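Local coordinates for protein molybdopterin molybdotransferase (Pyrococcus horikoshii, PDB 1UZ5) that probably catalyses insertion of molybdate into adenylyl-molybdopterin, releasing AMP and giving Mo-molybdopterin, as a magnesium-dependent member of the MoeA family, at residues 25-30 / 172-177; 36-41 / 151-156. One frame throughout, in Å; residues are numbered along the deposited sequence.

Contact 1: residues 25-30 / 172-177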
loop_
_atom_site.group_PDB
_atom_site.type_symbol
_atom_site.label_atom_id
_atom_site.label_comp_id
_atom_site.label_asym_id
_atom_site.label_seq_id
_atom_site.Cartn_x
_atom_site.Cartn_y
_atom_site.Cartn_z
ATOM N N ILE A 25 -10.817 13.014 -1.157
ATOM C CA ILE A 25 -11.069 11.948 -0.199
ATOM C C ILE A 25 -12.524 11.507 -0.215
ATOM O O ILE A 25 -13.419 12.305 -0.487
ATOM C CB ILE A 25 -10.712 12.418 1.226
ATOM C CG1 ILE A 25 -9.234 12.813 1.280
ATOM C CG2 ILE A 25 -11.019 11.323 2.236
ATOM C CD1 ILE A 25 -8.800 13.403 2.603
ATOM N N GLU A 26 -12.757 10.229 0.065
ATOM C CA GLU A 26 -14.113 9.704 0.113
ATOM C C GLU A 26 -14.210 8.662 1.222
ATOM O O GLU A 26 -13.206 8.070 1.628
ATOM C CB GLU A 26 -14.503 9.058 -1.222
ATOM C CG GLU A 26 -13.849 7.715 -1.480
ATOM C CD GLU A 26 -14.417 7.005 -2.698
ATOM O OE1 GLU A 26 -15.644 6.779 -2.744
ATOM O OE2 GLU A 26 -13.634 6.666 -3.609
ATOM N N GLU A 27 -15.419 8.438 1.714
ATOM C CA GLU A 27 -15.607 7.449 2.761
ATOM C C GLU A 27 -16.275 6.230 2.171
ATOM O O GLU A 27 -17.254 6.336 1.439
ATOM C CB GLU A 27 -16.464 8.001 3.902
ATOM C CG GLU A 27 -15.805 9.116 4.694
ATOM C CD GLU A 27 -16.458 9.328 6.044
ATOM O OE1 GLU A 27 -17.696 9.506 6.089
ATOM O OE2 GLU A 27 -15.735 9.315 7.062
ATOM N N VAL A 28 -15.731 5.065 2.484
ATOM C CA VAL A 28 -16.295 3.820 1.991
ATOM C C VAL A 28 -16.554 2.921 3.190
ATOM O O VAL A 28 -15.866 3.031 4.203
ATOM C CB VAL A 28 -15.311 3.101 1.053
ATOM C CG1 VAL A 28 -15.052 3.954 -0.192
ATOM C CG2 VAL A 28 -14.009 2.825 1.796
ATOM N N PRO A 29 -17.554 2.033 3.094
ATOM C CA PRO A 29 -17.863 1.121 4.199
ATOM C C PRO A 29 -16.607 0.286 4.432
ATOM O O PRO A 29 -15.787 0.142 3.525
ATOM C CB PRO A 29 -19.007 0.275 3.648
ATOM C CG PRO A 29 -19.649 1.177 2.632
ATOM C CD PRO A 29 -18.469 1.817 1.959
ATOM N N ILE A 30 -16.452 -0.267 5.629
ATOM C CA ILE A 30 -15.268 -1.060 5.927
ATOM C C ILE A 30 -15.140 -2.292 5.027
ATOM O O ILE A 30 -14.031 -2.725 4.722
ATOM C CB ILE A 30 -15.247 -1.496 7.421
ATOM C CG1 ILE A 30 -13.927 -2.196 7.737
ATOM C CG2 ILE A 30 -16.417 -2.417 7.723
ATOM C CD1 ILE A 30 -12.696 -1.346 7.440
ATOM N N ILE A 172 -14.981 0.422 13.868
ATOM C CA ILE A 172 -14.984 1.326 12.720
ATOM C C ILE A 172 -15.664 0.648 11.526
ATOM O O ILE A 172 -15.259 -0.437 11.105
ATOM C CB ILE A 172 -13.528 1.726 12.356
ATOM C CG1 ILE A 172 -12.967 2.647 13.445
ATOM C CG2 ILE A 172 -13.481 2.429 10.994
ATOM C CD1 ILE A 172 -11.490 2.905 13.338
ATOM N N ASN A 173 -16.704 1.274 10.984
ATOM C CA ASN A 173 -17.388 0.685 9.837
ATOM C C ASN A 173 -17.342 1.587 8.590
ATOM O O ASN A 173 -17.924 1.261 7.556
ATOM C CB ASN A 173 -18.834 0.339 10.205
ATOM C CG ASN A 173 -19.711 1.557 10.318
ATOM O OD1 ASN A 173 -19.281 2.603 10.797
ATOM N ND2 ASN A 173 -20.960 1.423 9.891
ATOM N N LYS A 174 -16.653 2.719 8.706
ATOM C CA LYS A 174 -16.481 3.661 7.597
ATOM C C LYS A 174 -15.058 4.186 7.655
ATOM O O LYS A 174 -14.581 4.579 8.717
ATOM C CB LYS A 174 -17.448 4.839 7.701
ATOM C CG LYS A 174 -18.900 4.483 7.454
ATOM C CD LYS A 174 -19.740 5.738 7.263
ATOM C CE LYS A 174 -19.611 6.686 8.448
ATOM N NZ LYS A 174 -20.370 7.950 8.236
ATOM N N VAL A 175 -14.380 4.202 6.512
ATOM C CA VAL A 175 -13.004 4.671 6.474
ATOM C C VAL A 175 -12.749 5.680 5.349
ATOM O O VAL A 175 -13.273 5.548 4.242
ATOM C CB VAL A 175 -12.037 3.467 6.351
ATOM C CG1 VAL A 175 -12.354 2.663 5.102
ATOM C CG2 VAL A 175 -10.594 3.951 6.340
ATOM N N LYS A 176 -11.954 6.699 5.654
ATOM C CA LYS A 176 -11.618 7.735 4.687
ATOM C C LYS A 176 -10.436 7.310 3.838
ATOM O O LYS A 176 -9.332 7.113 4.340
ATOM C CB LYS A 176 -11.284 9.044 5.403
ATOM C CG LYS A 176 -12.500 9.729 6.018
ATOM C CD LYS A 176 -12.117 11.055 6.655
ATOM C CE LYS A 176 -13.346 11.782 7.176
ATOM N NZ LYS A 176 -12.998 13.101 7.761
ATOM N N VAL A 177 -10.674 7.163 2.543
ATOM C CA VAL A 177 -9.609 6.751 1.644
ATOM C C VAL A 177 -9.464 7.744 0.496
ATOM O O VAL A 177 -10.382 8.512 0.199
ATOM C CB VAL A 177 -9.885 5.343 1.077
ATOM C CG1 VAL A 177 -9.924 4.322 2.210
ATOM C CG2 VAL A 177 -11.201 5.337 0.319
HETATM O O HOH W 1 -14.362 7.955 8.765
#
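A two-stranded antiparallel sheet pairs Glu-26 to Pro-29 with Lys-174 to Val-177. Glu-26 and Val-177 form a hydrogen-bonded pair. Val-177 N donates to Glu-26 O at 2.8 Å, and Glu-26 N donates to Val-177 O. Val-28 and Val-175 repeat the pattern. Beyond the strand, Ile-30 N still reaches Asn-173 O at 2.9 Å, but it stands well above that carbonyl plane. On the face of Val-28, Val-175 and Val-177, Val-28 CG2 rests 3.7 Å from Val-175 CG1, the two side chains lying side by side. This CG2 sits between the backbone N and the carbonyl carbon (chi1 -64° puts CG1 beside the N). Val-177 crosses Val-28 at about a right angle, with their CG2 atoms 4.0 Å apart. On the face of Glu-27 and Lys-176, these two side chains run alongside each other, with Glu-27 OE2 3.4 Å from Lys-176 CG. A water donates to Glu-27 OE2 at 2.6 Å and, weakly, to Lys-174 O. The salt bridge from Glu-27 OE1 to Lys-174 NZ is long, at 3.8 Å. Around the valines, Arg-36 touches Val-28 and Val-177, and Ile-42 of strand 42-43 touches Val-175. Leu-167 of helix 161-169 packs against Ile-30 and Ile-172.

Contact 2: residues 36-41 / 151-156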
loop_
_atom_site.group_PDB
_atom_site.type_symbol
_atom_site.label_atom_id
_atom_site.label_comp_id
_atom_site.label_asym_id
_atom_site.label_seq_id
_atom_site.Cartn_x
_atom_site.Cartn_y
_atom_site.Cartn_z
ATOM N N ARG A 36 -7.907 -0.261 -0.827
ATOM C CA ARG A 36 -7.855 1.198 -0.854
ATOM C C ARG A 36 -6.715 1.755 -0.003
ATOM O O ARG A 36 -6.107 1.039 0.791
ATOM C CB ARG A 36 -9.194 1.784 -0.397
ATOM C CG ARG A 36 -10.384 1.323 -1.232
ATOM C CD ARG A 36 -10.240 1.746 -2.701
ATOM N NE ARG A 36 -10.298 3.196 -2.881
ATOM C CZ ARG A 36 -11.414 3.871 -3.153
ATOM N NH1 ARG A 36 -12.568 3.230 -3.281
ATOM N NH2 ARG A 36 -11.377 5.188 -3.301
ATOM N N ILE A 37 -6.422 3.039 -0.188
ATOM C CA ILE A 37 -5.344 3.702 0.537
ATOM C C ILE A 37 -5.917 4.684 1.559
ATOM O O ILE A 37 -6.687 5.574 1.198
ATOM C CB ILE A 37 -4.437 4.496 -0.433
ATOM C CG1 ILE A 37 -3.923 3.579 -1.548
ATOM C CG2 ILE A 37 -3.279 5.114 0.330
ATOM C CD1 ILE A 37 -3.064 2.440 -1.069
ATOM N N ALA A 38 -5.529 4.524 2.823
ATOM C CA ALA A 38 -6.007 5.401 3.895
ATOM C C ALA A 38 -5.627 6.856 3.621
ATOM O O ALA A 38 -4.455 7.169 3.407
ATOM C CB ALA A 38 -5.420 4.951 5.241
ATOM N N ALA A 39 -6.616 7.744 3.639
ATOM C CA ALA A 39 -6.368 9.160 3.383
ATOM C C ALA A 39 -5.804 9.906 4.592
ATOM O O ALA A 39 -5.346 11.037 4.467
ATOM C CB ALA A 39 -7.648 9.836 2.900
ATOM N N GLU A 40 -5.842 9.276 5.764
ATOM C CA GLU A 40 -5.302 9.895 6.974
ATOM C C GLU A 40 -5.081 8.871 8.071
ATOM O O GLU A 40 -5.621 7.760 8.020
ATOM C CB GLU A 40 -6.232 10.997 7.491
ATOM C CG GLU A 40 -7.644 10.550 7.788
ATOM C CD GLU A 40 -8.498 11.669 8.367
ATOM O OE1 GLU A 40 -8.444 12.802 7.842
ATOM O OE2 GLU A 40 -9.234 11.410 9.342
ATOM N N ASP A 41 -4.273 9.243 9.058
ATOM C CA ASP A 41 -3.992 8.351 10.172
ATOM C C ASP A 41 -5.314 8.000 10.840
ATOM O O ASP A 41 -6.266 8.787 10.802
ATOM C CB ASP A 41 -3.079 9.028 11.203
ATOM C CG ASP A 41 -1.746 9.467 10.619
ATOM O OD1 ASP A 41 -1.105 8.672 9.897
ATOM O OD2 ASP A 41 -1.333 10.612 10.896
ATOM N N LEU A 151 -2.184 4.552 17.426
ATOM C CA LEU A 151 -2.166 4.632 15.969
ATOM C C LEU A 151 -2.434 3.241 15.386
ATOM O O LEU A 151 -1.688 2.300 15.655
ATOM C CB LEU A 151 -0.803 5.139 15.484
ATOM C CG LEU A 151 -0.603 5.169 13.961
ATOM C CD1 LEU A 151 -1.619 6.112 13.318
ATOM C CD2 LEU A 151 0.812 5.625 13.640
ATOM N N LEU A 152 -3.499 3.113 14.598
ATOM C CA LEU A 152 -3.845 1.828 13.984
ATOM C C LEU A 152 -3.446 1.723 12.507
ATOM O O LEU A 152 -2.921 0.700 12.077
ATOM C CB LEU A 152 -5.349 1.572 14.100
ATOM C CG LEU A 152 -5.913 1.563 15.523
ATOM C CD1 LEU A 152 -7.396 1.246 15.478
ATOM C CD2 LEU A 152 -5.163 0.540 16.359
ATOM N N VAL A 153 -3.713 2.777 11.741
ATOM C CA VAL A 153 -3.398 2.814 10.310
ATOM C C VAL A 153 -2.812 4.178 9.946
ATOM O O VAL A 153 -3.339 5.208 10.365
ATOM C CB VAL A 153 -4.669 2.577 9.459
ATOM C CG1 VAL A 153 -4.358 2.775 7.979
ATOM C CG2 VAL A 153 -5.212 1.172 9.709
ATOM N N LYS A 154 -1.726 4.182 9.172
ATOM C CA LYS A 154 -1.072 5.430 8.761
ATOM C C LYS A 154 -1.639 5.999 7.471
ATOM O O LYS A 154 -2.178 5.272 6.641
ATOM C CB LYS A 154 0.427 5.226 8.530
ATOM C CG LYS A 154 1.267 4.950 9.757
ATOM C CD LYS A 154 2.742 4.869 9.370
ATOM C CE LYS A 154 3.619 4.469 10.550
ATOM N NZ LYS A 154 3.544 5.449 11.669
ATOM N N LYS A 155 -1.499 7.307 7.299
ATOM C CA LYS A 155 -1.955 7.943 6.073
ATOM C C LYS A 155 -1.100 7.318 4.973
ATOM O O LYS A 155 0.098 7.123 5.162
ATOM C CB LYS A 155 -1.691 9.447 6.128
ATOM C CG LYS A 155 -2.001 10.190 4.837
ATOM C CD LYS A 155 -1.561 11.644 4.939
ATOM C CE LYS A 155 -1.832 12.403 3.654
ATOM N NZ LYS A 155 -1.434 13.832 3.780
ATOM N N GLY A 156 -1.714 6.986 3.843
ATOM C CA GLY A 156 -0.957 6.402 2.750
ATOM C C GLY A 156 -0.775 4.900 2.846
ATOM O O GLY A 156 -0.162 4.283 1.974
#
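Ala-38 and Asp-41 tie the segment before strand 42-43 to the residues that leave strand 151-153. The two strands form a short antiparallel ladder, in which a classic beta bulge puts Leu-152 and Val-153 opposite the single residue Ile-42. Asp-41 reaches the other segment with its carboxylate. Its CG is anti to the carbonyl carbon, beside the backbone N (chi1 -59°), and OD1 accepts the backbone N-H of Lys-155 at 3.0 Å. The donor approaches from above the carboxylate plane, 37° out of it. The same oxygen lies 3.4 Å from Lys-154 CA. On the strand side, Asp-41 CB touches the CD1 branch of Leu-151, and Asp-41 CA makes a short CA-H...O contact with Val-153 O. This acidic side chain therefore meets backbone and apolar atoms here, while the ammonium group of Lys-154 is not in contact with it.

Ala-38 points its methyl at the other segment. CB touches Lys-154 O at 3.5 Å and Val-153 CG1 at 3.7 Å. Val-153 CG1 is the branch anti to the backbone N, and the side chain also touches Ile-42. Lys-155 is extended throughout. Its CB passes Glu-40 CA, and its CG lies 3.5 Å from Ala-39 O. The aliphatic part of the lysine thus lies over the backbone of Ala-39 and Glu-40. Gly-156 has a positive phi, with backbone angles at which a CB would press on the preceding carbonyl oxygen. Ile-37 CG2 packs 3.6 Å from Gly-156 C. Beside it, Gly-156 N donates to Ala-38 O at 2.8 Å, with a nearly straight N-H...O angle of 171°.

In the fold
Contacts 1 and 2 are neighbours, with centres about 11 Å apart. Along the chain the order is 25-30, 36-41, 151-156 and 172-177, so both segments of contact 2 come between those of contact 1. The 109 residues between the segments of contact 2 include the six-stranded mixed sheet of strands 58-61 to 126-129. Both contacts therefore bring together chain leaving for that sheet and chain returning from it. Helix 161-169 lies between the later segments. The contacts also touch directly: Glu-26 OE2 forms a salt bridge with Arg-36 NH2 at 2.7 Å, and Ala-39 N probably donates to Lys-176 O. These bonds tie the 25-29/174-178 sheet to the loop before strand 42-43, which pairs with strand 151-153.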